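Citryl-spermidine/3,4-dihydroxybenzoyl-citryl-spermidine:spermidine ligase (Bacillus anthracis, PDB 3TO3) catalyses the ATP-dependent condensation of spermidine with citryl-spermidine intermediates to build the siderophore petrobactin. Local coordinates at residues L31-I36 / I81-L86; I36-I41 / A569-K574; E225-R230 / I269-S274; S274-C279 / P293-V298; I538-I543 / R594-N599. One frame throughout, in Å; residues are numbered along the deposited sequence.

How the contacts relate
Contacts 1 and 2 both use helix 18-37 and share I36. Their centres lie about 12 Å apart, and they touch through S34 OG and T573 OG1, a probable hydrogen bond. Contact 2 comes nearer the bound ATP: the L572 side chain is about 9 Å from the nucleotide, that of E33 in contact 1 about 13 Å. Contacts 3 and 4 share S274, with centres about 18 Å apart, on the other side of the chain's centre. Of these two, contact 4 is the nearer to the pocket, its V298 side chain about 11 Å from ATP and next in sequence to the ATP-binding K299. Contacts 3 and 5 lie away from the annotated sites, with centres about 59 Å apart.

Contact 1: residues L31-I36 / I81-L86; sequences LVESLI and ISIDSL
E33 and I83 form the tight part of this contact. E33 has CG anti to its own carbonyl carbon (chi1 -69°), and from there its extended chain slides past I83 in the opposite direction, with E33 CG 3.6 Å from I83 CG1. The same E33 CG lies 3.3 Å from I81 O. At the tip, E33 OE2 takes the backbone N-H of I83 on its anti side, somewhat out of the carboxylate plane; the bond is 2.8 Å long from I83 N to E33 OE2 and nearly straight, at 174°.

The apolar flank is looser. V32 and I36 meet the isoleucines of the strand at about right angles, V32 CG1 standing 4.1 Å from I83 CG1 and I36 CG2 4.2 Å from I81 CG1. Helix 18-37 lies on an antiparallel sheet whose F54, on strand 52-59, packs on both I36 and I83; the segment 31-36 runs at 149° to strand 81-83. S82 turns its CB away from the helix and bonds R75 through OG, while the exposed D84 pairs with R73.

Backbone bonds to strand 65-74 come from S82 and D84, and I83 between them gives its N-H to the helix instead. A buried backbone N-H is thus met by a carboxylate, whose negative charge probably strengthens the bond; R29 adds a long, weak ion pair to the same OE2.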
# COMPACT_ATOMS: atom_id res chain seq x y z
N LEU B 31 16.31 9.37 15.36
CA LEU B 31 16.10 10.31 14.24
C LEU B 31 17.02 11.54 14.34
O LEU B 31 17.73 11.87 13.40
CB LEU B 31 14.64 10.76 14.13
CG LEU B 31 14.25 11.78 13.04
CD1 LEU B 31 14.56 11.30 11.63
CD2 LEU B 31 12.77 12.09 13.15
N VAL B 32 17.01 12.21 15.49
CA VAL B 32 17.76 13.43 15.61
C VAL B 32 19.26 13.12 15.51
O VAL B 32 19.98 13.80 14.80
CB VAL B 32 17.35 14.23 16.90
CG1 VAL B 32 18.26 15.43 17.11
CG2 VAL B 32 15.87 14.70 16.80
N GLU B 33 19.69 12.06 16.19
CA GLU B 33 21.08 11.61 16.10
C GLU B 33 21.55 11.45 14.68
O GLU B 33 22.63 11.93 14.32
CB GLU B 33 21.31 10.29 16.87
CG GLU B 33 21.19 10.49 18.37
CD GLU B 33 21.33 9.20 19.19
OE1 GLU B 33 21.46 8.09 18.60
OE2 GLU B 33 21.31 9.31 20.45
N SER B 34 20.75 10.80 13.85
CA SER B 34 21.22 10.58 12.49
C SER B 34 21.08 11.83 11.60
O SER B 34 21.90 12.02 10.70
CB SER B 34 20.61 9.33 11.83
OG SER B 34 19.24 9.50 11.59
N LEU B 35 20.08 12.68 11.85
CA LEU B 35 19.96 13.92 11.05
C LEU B 35 21.17 14.84 11.32
O LEU B 35 21.72 15.42 10.41
CB LEU B 35 18.65 14.65 11.32
CG LEU B 35 17.34 13.97 10.89
CD1 LEU B 35 16.17 14.76 11.42
CD2 LEU B 35 17.25 13.85 9.40
N ILE B 36 21.60 14.93 12.58
CA ILE B 36 22.76 15.72 12.90
C ILE B 36 24.04 15.02 12.44
O ILE B 36 24.87 15.63 11.78
CB ILE B 36 22.86 16.02 14.38
CG1 ILE B 36 21.58 16.66 14.88
CG2 ILE B 36 24.07 16.92 14.69
CD1 ILE B 36 21.62 16.87 16.39
N ILE B 81 26.81 10.93 17.18
CA ILE B 81 26.09 11.84 18.03
C ILE B 81 25.24 11.02 18.97
O ILE B 81 24.49 10.14 18.55
CB ILE B 81 25.17 12.74 17.18
CG1 ILE B 81 25.97 13.51 16.13
CG2 ILE B 81 24.35 13.72 18.05
CD1 ILE B 81 27.00 14.42 16.72
N SER B 82 25.34 11.31 20.26
CA SER B 82 24.42 10.74 21.23
C SER B 82 23.53 11.84 21.72
O SER B 82 24.04 12.85 22.15
CB SER B 82 25.17 10.17 22.43
OG SER B 82 26.07 9.17 22.05
N ILE B 83 22.21 11.67 21.67
CA ILE B 83 21.31 12.69 22.24
C ILE B 83 20.84 12.21 23.63
O ILE B 83 20.17 11.20 23.73
CB ILE B 83 20.07 12.97 21.35
CG1 ILE B 83 20.46 13.59 19.98
CG2 ILE B 83 19.10 13.87 22.08
CD1 ILE B 83 21.17 14.93 20.08
N ASP B 84 21.22 12.93 24.68
CA ASP B 84 20.99 12.48 26.05
C ASP B 84 19.72 13.00 26.73
O ASP B 84 19.40 12.60 27.85
CB ASP B 84 22.20 12.82 26.93
CG ASP B 84 23.52 12.28 26.34
OD1 ASP B 84 23.53 11.10 25.92
OD2 ASP B 84 24.53 13.03 26.28
N SER B 85 18.98 13.90 26.08
CA SER B 85 17.87 14.56 26.76
C SER B 85 16.69 14.55 25.83
O SER B 85 16.86 14.44 24.64
CB SER B 85 18.22 16.01 27.13
OG SER B 85 18.00 16.90 26.03
N LEU B 86 15.49 14.73 26.38
CA LEU B 86 14.29 14.80 25.57
C LEU B 86 14.39 15.93 24.53
O LEU B 86 15.08 16.93 24.73
CB LEU B 86 13.08 15.07 26.46
CG LEU B 86 12.66 13.98 27.46
CD1 LEU B 86 11.41 14.45 28.23
CD2 LEU B 86 12.37 12.68 26.73

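Contact 2: residues I36-I41 / A569-K574; sequences IYEGII and AEQLTK
E38 aims its carboxylate at the backbone N-H groups of T573 and K574, from the end of helix 18-37 that a Schellman motif closes at G39, where phi is positive. With CG anti to the carbonyl carbon and the chain extended beyond it, the side chain reaches straight across to residues 572-574, whose backbone angles are helical. E38 OE2 accepts the N-H of T573 through its syn lone pair (T573 N to E38 OE2 3.0 Å), and E38 OE1 accepts that of K574 (K574 N to E38 OE1 2.8 Å), also on the syn side but 15° out of the carboxylate plane. Two successive N-H groups therefore grip the carboxylate and should fix its rotation; the hydroxyl of Y163 binds OE2 as well.

Q571 approaches the same residue from beside the carboxylate. Its CB lies 3.3 Å from E38 OE1, while its amide turns back toward the helix end, and Q571 NE2 makes a weak bond to E38 O, 3.0 Å long and bent to 128°. H586 of strand 585-589 packs on both E38 and Q571. T573 has its own tie to the helix through the hydroxyl of S34.

The contact thus joins the end of helix 18-37 to the chain just after strand 566-570, some 530 residues later, beside the nucleotide pocket. I40 lies across K574 obliquely and supplies the apolar side: I40 CD1 sits 3.8 Å from T573 CG2 and 3.5 Å from the backbone N of K574.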
# COMPACT_ATOMS: atom_id res chain seq x y z
N ILE B 36 21.60 14.93 12.58
CA ILE B 36 22.76 15.72 12.90
C ILE B 36 24.04 15.02 12.44
O ILE B 36 24.87 15.63 11.78
CB ILE B 36 22.86 16.02 14.38
CG1 ILE B 36 21.58 16.66 14.88
CG2 ILE B 36 24.07 16.92 14.69
CD1 ILE B 36 21.62 16.87 16.39
N TYR B 37 24.18 13.73 12.77
CA TYR B 37 25.39 13.00 12.40
C TYR B 37 25.69 13.12 10.89
O TYR B 37 26.82 13.34 10.52
CB TYR B 37 25.29 11.51 12.77
CG TYR B 37 26.57 10.69 12.56
CD1 TYR B 37 27.81 11.15 13.03
CD2 TYR B 37 26.53 9.47 11.91
CE1 TYR B 37 28.96 10.41 12.84
CE2 TYR B 37 27.67 8.72 11.73
CZ TYR B 37 28.87 9.19 12.20
OH TYR B 37 30.00 8.45 12.02
N GLU B 38 24.70 12.94 10.04
CA GLU B 38 24.96 12.88 8.60
C GLU B 38 24.98 14.29 8.01
O GLU B 38 25.15 14.46 6.82
CB GLU B 38 23.89 12.04 7.89
CG GLU B 38 23.86 10.61 8.34
CD GLU B 38 22.83 9.74 7.61
OE1 GLU B 38 22.29 10.13 6.54
OE2 GLU B 38 22.55 8.63 8.14
N GLY B 39 24.75 15.30 8.84
CA GLY B 39 24.75 16.68 8.40
C GLY B 39 23.53 17.06 7.59
O GLY B 39 23.57 18.02 6.86
N ILE B 40 22.45 16.30 7.68
CA ILE B 40 21.23 16.67 6.96
C ILE B 40 20.70 17.99 7.52
O ILE B 40 20.15 18.81 6.78
CB ILE B 40 20.16 15.56 7.07
CG1 ILE B 40 20.66 14.31 6.34
CG2 ILE B 40 18.82 16.01 6.48
CD1 ILE B 40 19.95 13.06 6.74
N ILE B 41 20.86 18.20 8.83
CA ILE B 41 20.60 19.48 9.46
C ILE B 41 21.87 19.93 10.19
O ILE B 41 22.71 19.11 10.61
CB ILE B 41 19.44 19.39 10.48
CG1 ILE B 41 19.79 18.34 11.53
CG2 ILE B 41 18.14 19.02 9.81
CD1 ILE B 41 18.80 18.26 12.66
N ALA B 569 31.88 7.39 5.35
CA ALA B 569 30.79 6.52 5.76
C ALA B 569 29.46 6.82 5.00
O ALA B 569 29.14 7.96 4.72
CB ALA B 569 30.57 6.68 7.22
N GLU B 570 28.70 5.77 4.71
CA GLU B 570 27.40 5.87 4.09
C GLU B 570 26.50 6.79 4.88
O GLU B 570 26.44 6.69 6.08
CB GLU B 570 26.74 4.50 4.08
CG GLU B 570 27.31 3.52 3.09
CD GLU B 570 27.13 3.97 1.65
OE1 GLU B 570 26.03 4.47 1.31
OE2 GLU B 570 28.10 3.84 0.85
N GLN B 571 25.73 7.63 4.19
CA GLN B 571 24.69 8.35 4.87
C GLN B 571 23.38 7.62 4.59
O GLN B 571 22.74 7.85 3.56
CB GLN B 571 24.57 9.74 4.23
CG GLN B 571 25.82 10.59 4.29
CD GLN B 571 25.64 11.89 3.54
OE1 GLN B 571 25.54 11.91 2.31
NE2 GLN B 571 25.60 13.00 4.29
N LEU B 572 22.90 6.87 5.56
CA LEU B 572 21.75 5.99 5.36
C LEU B 572 20.41 6.73 5.43
O LEU B 572 19.51 6.47 4.65
CB LEU B 572 21.78 4.87 6.39
CG LEU B 572 23.05 4.01 6.38
CD1 LEU B 572 23.17 3.24 7.67
CD2 LEU B 572 23.08 3.07 5.19
N THR B 573 20.30 7.63 6.38
CA THR B 573 19.11 8.44 6.50
C THR B 573 18.98 9.40 5.32
O THR B 573 17.91 9.55 4.76
CB THR B 573 19.11 9.18 7.85
OG1 THR B 573 19.13 8.20 8.92
CG2 THR B 573 17.90 10.06 8.00
N LYS B 574 20.07 10.04 4.91
CA LYS B 574 19.98 11.00 3.81
C LYS B 574 19.30 10.37 2.59
O LYS B 574 18.53 11.02 1.86
CB LYS B 574 21.35 11.56 3.42
CG LYS B 574 21.27 12.67 2.40
CD LYS B 574 22.68 13.26 2.20
CE LYS B 574 22.71 14.46 1.23
NZ LYS B 574 22.39 15.75 1.93

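Contact 3: residues E225-R230 / I269-S274; sequences EAYKER and IYLGES
Y227 spreads one face of its ring over L271, and its side chain can be followed outward from helix 221-232. The bond to CB runs alongside the strand rather than at it, and CG is the first atom to touch, 3.9 Å from L271 CD1; CD2 lies against the same methyl. All six ring carbons, through CE2 and CZ, lie round L271 CB, which is 3.6 Å from Y227 CE1, the nearest. That CB sits almost over the ring centre, 13° off the normal, a CH-pi contact. At the tip, Y227 OH comes 3.9 Å from G272 C and 3.8 Å from E273 O.

The strand is irregular here: L271 and G272 both face W193 on strand 192-197, a classic beta bulge at the border of a three-stranded antiparallel sheet. F243 of strand 241-246 packs on Y227 and L271 alike.

One turn further along the helix, R230 fastens the strand by a polar link. Its NH2 donates to Y270 O at 2.7 Å, within the carbonyl plane and near the guanidinium plane; R230 NE adds a weak, bent bond of 3.2 Å to Y270 O. The ring of Y270 meets H8 of the second subunit edge-to-face.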
# COMPACT_ATOMS: atom_id res chain seq x y z
N GLU B 225 5.28 -37.46 -3.74
CA GLU B 225 4.68 -38.40 -4.65
C GLU B 225 3.24 -37.99 -4.80
O GLU B 225 2.67 -38.02 -5.89
CB GLU B 225 4.78 -39.84 -4.11
CG GLU B 225 4.38 -40.92 -5.10
CD GLU B 225 4.87 -42.32 -4.68
OE1 GLU B 225 4.48 -43.32 -5.34
OE2 GLU B 225 5.65 -42.41 -3.70
N ALA B 226 2.66 -37.56 -3.70
CA ALA B 226 1.26 -37.18 -3.68
C ALA B 226 1.07 -35.82 -4.33
O ALA B 226 0.02 -35.53 -4.91
CB ALA B 226 0.75 -37.15 -2.25
N TYR B 227 2.10 -34.98 -4.22
CA TYR B 227 2.10 -33.70 -4.92
C TYR B 227 2.11 -33.95 -6.43
O TYR B 227 1.35 -33.33 -7.18
CB TYR B 227 3.30 -32.84 -4.49
CG TYR B 227 3.11 -32.10 -3.17
CD1 TYR B 227 1.86 -32.09 -2.54
CD2 TYR B 227 4.16 -31.40 -2.57
CE1 TYR B 227 1.67 -31.40 -1.35
CE2 TYR B 227 3.98 -30.71 -1.37
CZ TYR B 227 2.73 -30.71 -0.77
OH TYR B 227 2.52 -30.03 0.43
N LYS B 228 2.95 -34.87 -6.88
CA LYS B 228 3.01 -35.18 -8.30
C LYS B 228 1.71 -35.77 -8.82
O LYS B 228 1.35 -35.55 -9.97
CB LYS B 228 4.22 -36.05 -8.64
CG LYS B 228 5.52 -35.26 -8.48
CD LYS B 228 6.80 -36.08 -8.63
CE LYS B 228 8.03 -35.18 -8.38
NZ LYS B 228 9.29 -35.97 -8.28
N GLU B 229 0.98 -36.49 -7.97
CA GLU B 229 -0.24 -37.14 -8.44
C GLU B 229 -1.35 -36.12 -8.55
O GLU B 229 -2.27 -36.28 -9.34
CB GLU B 229 -0.67 -38.28 -7.51
CG GLU B 229 -0.67 -39.66 -8.19
CD GLU B 229 -1.75 -39.80 -9.26
OE1 GLU B 229 -2.66 -38.94 -9.34
OE2 GLU B 229 -1.70 -40.79 -10.03
N ARG B 230 -1.26 -35.06 -7.76
CA ARG B 230 -2.26 -34.00 -7.82
C ARG B 230 -2.11 -33.19 -9.12
O ARG B 230 -3.09 -32.98 -9.83
CB ARG B 230 -2.19 -33.11 -6.58
CG ARG B 230 -3.01 -31.85 -6.70
CD ARG B 230 -3.29 -31.21 -5.34
NE ARG B 230 -3.38 -29.75 -5.42
CZ ARG B 230 -4.32 -29.10 -6.11
NH1 ARG B 230 -5.25 -29.77 -6.79
NH2 ARG B 230 -4.32 -27.76 -6.13
N ILE B 269 0.86 -23.79 -9.20
CA ILE B 269 -0.19 -24.66 -8.70
C ILE B 269 -0.01 -24.82 -7.20
O ILE B 269 1.09 -25.14 -6.73
CB ILE B 269 -0.14 -26.07 -9.33
CG1 ILE B 269 -0.22 -26.00 -10.86
CG2 ILE B 269 -1.25 -26.94 -8.78
CD1 ILE B 269 0.04 -27.33 -11.57
N TYR B 270 -1.09 -24.60 -6.47
CA TYR B 270 -1.08 -24.72 -5.03
C TYR B 270 -1.08 -26.20 -4.64
O TYR B 270 -1.93 -26.95 -5.09
CB TYR B 270 -2.29 -23.98 -4.44
CG TYR B 270 -2.54 -24.33 -2.99
CD1 TYR B 270 -1.83 -23.72 -1.97
CD2 TYR B 270 -3.48 -25.29 -2.64
CE1 TYR B 270 -2.05 -24.08 -0.62
CE2 TYR B 270 -3.71 -25.64 -1.31
CZ TYR B 270 -3.00 -25.03 -0.31
OH TYR B 270 -3.23 -25.40 1.01
N LEU B 271 -0.15 -26.59 -3.79
CA LEU B 271 -0.08 -27.97 -3.30
C LEU B 271 -0.64 -28.10 -1.87
O LEU B 271 -1.58 -28.86 -1.63
CB LEU B 271 1.33 -28.55 -3.44
CG LEU B 271 1.79 -28.40 -4.89
CD1 LEU B 271 3.32 -28.64 -5.05
CD2 LEU B 271 0.97 -29.34 -5.76
N GLY B 272 -0.03 -27.40 -0.91
CA GLY B 272 -0.51 -27.45 0.47
C GLY B 272 0.49 -26.90 1.47
O GLY B 272 1.36 -26.11 1.13
N GLU B 273 0.38 -27.35 2.72
CA GLU B 273 1.17 -26.78 3.81
C GLU B 273 2.31 -27.69 4.20
O GLU B 273 2.20 -28.90 4.03
CB GLU B 273 0.26 -26.50 5.01
CG GLU B 273 -1.00 -25.76 4.59
CD GLU B 273 -1.87 -25.33 5.75
OE1 GLU B 273 -2.80 -26.09 6.11
OE2 GLU B 273 -1.65 -24.22 6.27
N SER B 274 3.41 -27.13 4.69
CA SER B 274 4.50 -27.99 5.14
C SER B 274 4.07 -28.85 6.32
O SER B 274 3.15 -28.47 7.05
CB SER B 274 5.74 -27.16 5.50
OG SER B 274 5.41 -26.11 6.36

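Contact 4: residues S274-C279 / P293-V298; sequences SADDYC and PKRPYV
D276 and Y278 reach across to R295, P296 and V298. Just before them, S274 OG donates to D276 O at 3.0 Å. D276 has CG anti to its carbonyl carbon (chi1 -63°), and its carboxylate meets the guanidinium of R295 with the two planes 49° apart. D276 OD2 and R295 NH1 form a salt bridge of 2.8 Å, but the hydrogen bond within it is weak, bent to 124°. Water 1 donates to D276 OD1 at 2.7 Å and also takes a weak bond from R295 NH1, while N289 bonds OD2. Next comes Y278, whose side chain crosses V298 at about a right angle, CE1 lying 3.6 Å from V298 CG2. Y278 OH gives a proton to water 2 at 2.6 Å, and that water donates to P296 O at 2.7 Å.

Strand 286-289 pairs with both strand 278-280 and strand 297-306 in the mixed sheet, so the contact spans a middle strand. Strand 297-306 runs on from V298 to the ATP-binding K299, toward the nucleotide site. R295 also salt-bridges E218 through NE. Two carboxylates thus share one guanidinium, with water carrying part of the link, which suggests a polar, hydrated border beside the apolar pair of Y278 and V298.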
# COMPACT_ATOMS: atom_id res chain seq x y z
N SER B 274 3.41 -27.13 4.69
CA SER B 274 4.50 -27.99 5.14
C SER B 274 4.07 -28.85 6.32
O SER B 274 3.15 -28.47 7.05
CB SER B 274 5.74 -27.16 5.50
OG SER B 274 5.41 -26.11 6.36
N ALA B 275 4.69 -30.01 6.50
CA ALA B 275 4.42 -30.84 7.66
C ALA B 275 4.95 -30.15 8.91
O ALA B 275 4.31 -30.13 9.95
CB ALA B 275 5.09 -32.27 7.52
N ASP B 276 6.16 -29.60 8.80
CA ASP B 276 6.81 -28.95 9.94
C ASP B 276 6.30 -27.52 10.19
O ASP B 276 5.81 -26.83 9.27
CB ASP B 276 8.35 -28.96 9.76
CG ASP B 276 8.93 -30.40 9.75
OD1 ASP B 276 8.20 -31.37 10.08
OD2 ASP B 276 10.13 -30.56 9.42
N ASP B 277 6.43 -27.09 11.43
CA ASP B 277 6.15 -25.73 11.84
C ASP B 277 7.43 -24.89 11.76
O ASP B 277 8.53 -25.38 12.02
CB ASP B 277 5.63 -25.71 13.27
CG ASP B 277 4.22 -26.24 13.38
OD1 ASP B 277 3.43 -26.01 12.45
OD2 ASP B 277 3.90 -26.90 14.38
N TYR B 278 7.28 -23.64 11.39
CA TYR B 278 8.41 -22.74 11.31
C TYR B 278 8.14 -21.54 12.18
O TYR B 278 7.01 -21.25 12.59
CB TYR B 278 8.69 -22.32 9.86
CG TYR B 278 9.31 -23.42 9.02
CD1 TYR B 278 10.66 -23.42 8.73
CD2 TYR B 278 8.53 -24.48 8.53
CE1 TYR B 278 11.22 -24.43 7.97
CE2 TYR B 278 9.08 -25.49 7.77
CZ TYR B 278 10.43 -25.46 7.50
OH TYR B 278 11.00 -26.46 6.75
N CYS B 279 9.21 -20.82 12.46
CA CYS B 279 9.10 -19.66 13.30
C CYS B 279 10.08 -18.61 12.76
O CYS B 279 11.20 -18.94 12.42
CB CYS B 279 9.47 -20.09 14.70
SG CYS B 279 9.34 -18.81 15.87
N PRO B 293 14.97 -28.83 14.59
CA PRO B 293 15.96 -27.74 14.65
C PRO B 293 17.21 -27.96 13.81
O PRO B 293 17.87 -26.99 13.44
CB PRO B 293 16.30 -27.65 16.13
CG PRO B 293 15.07 -28.21 16.83
CD PRO B 293 14.58 -29.30 15.93
N LYS B 294 17.54 -29.20 13.47
CA LYS B 294 18.73 -29.43 12.63
C LYS B 294 18.45 -29.16 11.15
O LYS B 294 19.36 -28.95 10.36
CB LYS B 294 19.29 -30.84 12.81
CG LYS B 294 19.56 -31.25 14.25
CD LYS B 294 20.76 -30.52 14.82
CE LYS B 294 21.42 -31.34 15.95
NZ LYS B 294 22.26 -32.48 15.47
N ARG B 295 17.18 -29.18 10.78
CA ARG B 295 16.81 -28.89 9.41
C ARG B 295 17.16 -27.45 9.05
O ARG B 295 17.28 -26.59 9.92
CB ARG B 295 15.33 -29.17 9.24
CG ARG B 295 15.04 -30.67 9.43
CD ARG B 295 15.11 -31.39 8.09
NE ARG B 295 14.10 -30.82 7.21
CZ ARG B 295 12.80 -31.01 7.39
NH1 ARG B 295 12.40 -31.79 8.39
NH2 ARG B 295 11.90 -30.44 6.57
N PRO B 296 17.38 -27.20 7.77
CA PRO B 296 17.80 -25.87 7.29
C PRO B 296 16.71 -24.80 7.47
O PRO B 296 15.52 -25.10 7.52
CB PRO B 296 18.04 -26.11 5.79
CG PRO B 296 17.12 -27.28 5.44
CD PRO B 296 17.19 -28.17 6.67
N TYR B 297 17.16 -23.55 7.57
CA TYR B 297 16.29 -22.39 7.52
C TYR B 297 15.83 -22.17 6.09
O TYR B 297 16.46 -22.63 5.13
CB TYR B 297 17.04 -21.11 7.95
CG TYR B 297 17.83 -21.19 9.24
CD1 TYR B 297 17.20 -21.11 10.48
CD2 TYR B 297 19.22 -21.31 9.21
CE1 TYR B 297 17.95 -21.18 11.68
CE2 TYR B 297 19.97 -21.38 10.36
CZ TYR B 297 19.34 -21.31 11.60
OH TYR B 297 20.13 -21.37 12.74
N VAL B 298 14.74 -21.43 5.97
CA VAL B 298 14.16 -21.04 4.71
C VAL B 298 14.13 -19.52 4.68
O VAL B 298 13.61 -18.87 5.62
CB VAL B 298 12.75 -21.62 4.60
CG1 VAL B 298 12.31 -21.59 3.23
CG2 VAL B 298 12.80 -23.06 5.00
O HOH W 1 9.32 -33.37 8.65
O HOH W 2 13.54 -26.85 7.18

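Contact 5: residues I538-I543 / R594-N599; sequences IVVEEI and RARQLN
V540 packs into helix 591-600 in a helix-helix contact in the C-terminal part of the chain, where that helix lies against helix 532-547. The short segments cross at -67°, their axes 9.0 Å apart at closest approach. V540 sits as a single knob in a hole between L592, A595, R596 and N599. With CG1 anti to the backbone N (chi1 175°), its two methyls part ways. V540 CG2 rests 3.7 Å from A595 CB. V540 CG1 goes to the other side of the hole, 3.9 Å from R596 CA and 4.1 Å from both R596 CD and N599 OD1.

N599 and R596 brace each other along this border. R596 NH1 donates to N599 OD1 at 2.8 Å, nearly along the C=O axis, although the angle at the hydrogen is just 131°. The amide of N599 is left facing the aliphatic part of E541, with N599 ND2 3.7 Å from E541 CG. The acid end of E541 is engaged by R415.

R415 belongs to helix 410-432, on which I538, E542 and I543 also pack, so helix 532-547 is held between that helix and helix 591-600. Y563, from the loop ahead of strand 566-570, covers V540 and R596 where the two helices meet.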
# COMPACT_ATOMS: atom_id res chain seq x y z
N ILE B 538 42.21 -1.47 22.53
CA ILE B 538 42.25 -2.92 22.60
C ILE B 538 42.06 -3.51 21.22
O ILE B 538 42.70 -4.50 20.86
CB ILE B 538 41.20 -3.49 23.55
CG1 ILE B 538 41.71 -3.34 25.00
CG2 ILE B 538 40.94 -4.95 23.21
CD1 ILE B 538 40.68 -3.64 26.04
N VAL B 539 41.18 -2.88 20.46
CA VAL B 539 40.93 -3.31 19.10
C VAL B 539 42.20 -3.19 18.26
O VAL B 539 42.60 -4.15 17.59
CB VAL B 539 39.75 -2.55 18.47
CG1 VAL B 539 39.63 -2.91 16.98
CG2 VAL B 539 38.46 -2.91 19.20
N VAL B 540 42.87 -2.04 18.34
CA VAL B 540 44.16 -1.92 17.68
C VAL B 540 45.21 -2.99 18.11
O VAL B 540 45.79 -3.67 17.26
CB VAL B 540 44.72 -0.50 17.81
CG1 VAL B 540 46.10 -0.42 17.24
CG2 VAL B 540 43.79 0.47 17.11
N GLU B 541 45.42 -3.17 19.40
CA GLU B 541 46.37 -4.16 19.87
C GLU B 541 46.10 -5.54 19.26
O GLU B 541 47.04 -6.23 18.79
CB GLU B 541 46.35 -4.28 21.39
CG GLU B 541 47.00 -3.15 22.15
CD GLU B 541 46.71 -3.20 23.65
OE1 GLU B 541 46.59 -4.30 24.22
OE2 GLU B 541 46.59 -2.13 24.28
N GLU B 542 44.84 -5.95 19.29
CA GLU B 542 44.47 -7.26 18.77
C GLU B 542 44.68 -7.43 17.27
O GLU B 542 45.11 -8.49 16.82
CB GLU B 542 43.04 -7.61 19.16
CG GLU B 542 42.90 -7.70 20.63
CD GLU B 542 43.80 -8.76 21.23
OE1 GLU B 542 44.32 -9.61 20.46
OE2 GLU B 542 43.96 -8.75 22.47
N ILE B 543 44.38 -6.39 16.50
CA ILE B 543 44.62 -6.41 15.08
C ILE B 543 46.13 -6.55 14.90
O ILE B 543 46.59 -7.43 14.18
CB ILE B 543 44.09 -5.13 14.38
CG1 ILE B 543 42.56 -5.15 14.27
CG2 ILE B 543 44.70 -4.95 12.99
CD1 ILE B 543 41.92 -3.70 14.01
N ARG B 594 43.72 7.32 16.28
CA ARG B 594 44.35 7.85 17.47
C ARG B 594 44.80 6.70 18.36
O ARG B 594 45.86 6.74 18.97
CB ARG B 594 43.42 8.79 18.24
CG ARG B 594 44.16 9.54 19.36
CD ARG B 594 43.36 10.74 19.87
NE ARG B 594 44.07 11.47 20.92
CZ ARG B 594 43.91 11.27 22.23
NH1 ARG B 594 44.60 12.00 23.11
NH2 ARG B 594 43.05 10.34 22.65
N ALA B 595 43.99 5.66 18.43
CA ALA B 595 44.34 4.52 19.22
C ALA B 595 45.71 3.94 18.76
O ALA B 595 46.58 3.65 19.59
CB ALA B 595 43.24 3.48 19.14
N ARG B 596 45.90 3.81 17.45
CA ARG B 596 47.19 3.36 16.93
C ARG B 596 48.34 4.32 17.27
O ARG B 596 49.41 3.89 17.67
CB ARG B 596 47.12 3.11 15.43
CG ARG B 596 48.47 2.85 14.80
CD ARG B 596 48.99 1.47 15.08
NE ARG B 596 50.22 1.23 14.33
CZ ARG B 596 51.19 0.40 14.72
NH1 ARG B 596 51.08 -0.27 15.85
NH2 ARG B 596 52.27 0.26 13.97
N GLN B 597 48.10 5.62 17.14
CA GLN B 597 49.07 6.61 17.57
C GLN B 597 49.54 6.33 18.99
O GLN B 597 50.74 6.41 19.28
CB GLN B 597 48.43 7.99 17.56
CG GLN B 597 47.94 8.42 16.21
CD GLN B 597 49.08 8.86 15.32
OE1 GLN B 597 49.89 8.04 14.89
NE2 GLN B 597 49.15 10.16 15.06
N LEU B 598 48.60 6.01 19.87
CA LEU B 598 48.93 5.77 21.26
C LEU B 598 49.58 4.40 21.48
O LEU B 598 50.59 4.30 22.18
CB LEU B 598 47.70 5.96 22.14
CG LEU B 598 47.18 7.40 22.08
CD1 LEU B 598 45.71 7.48 22.49
CD2 LEU B 598 48.06 8.31 22.95
N ASN B 599 49.02 3.36 20.87
CA ASN B 599 49.61 2.02 20.87
C ASN B 599 51.09 2.10 20.44
O ASN B 599 51.94 1.37 20.94
CB ASN B 599 48.76 1.04 20.01
CG ASN B 599 49.53 -0.22 19.53
OD1 ASN B 599 50.03 -0.27 18.40
ND2 ASN B 599 49.58 -1.26 20.36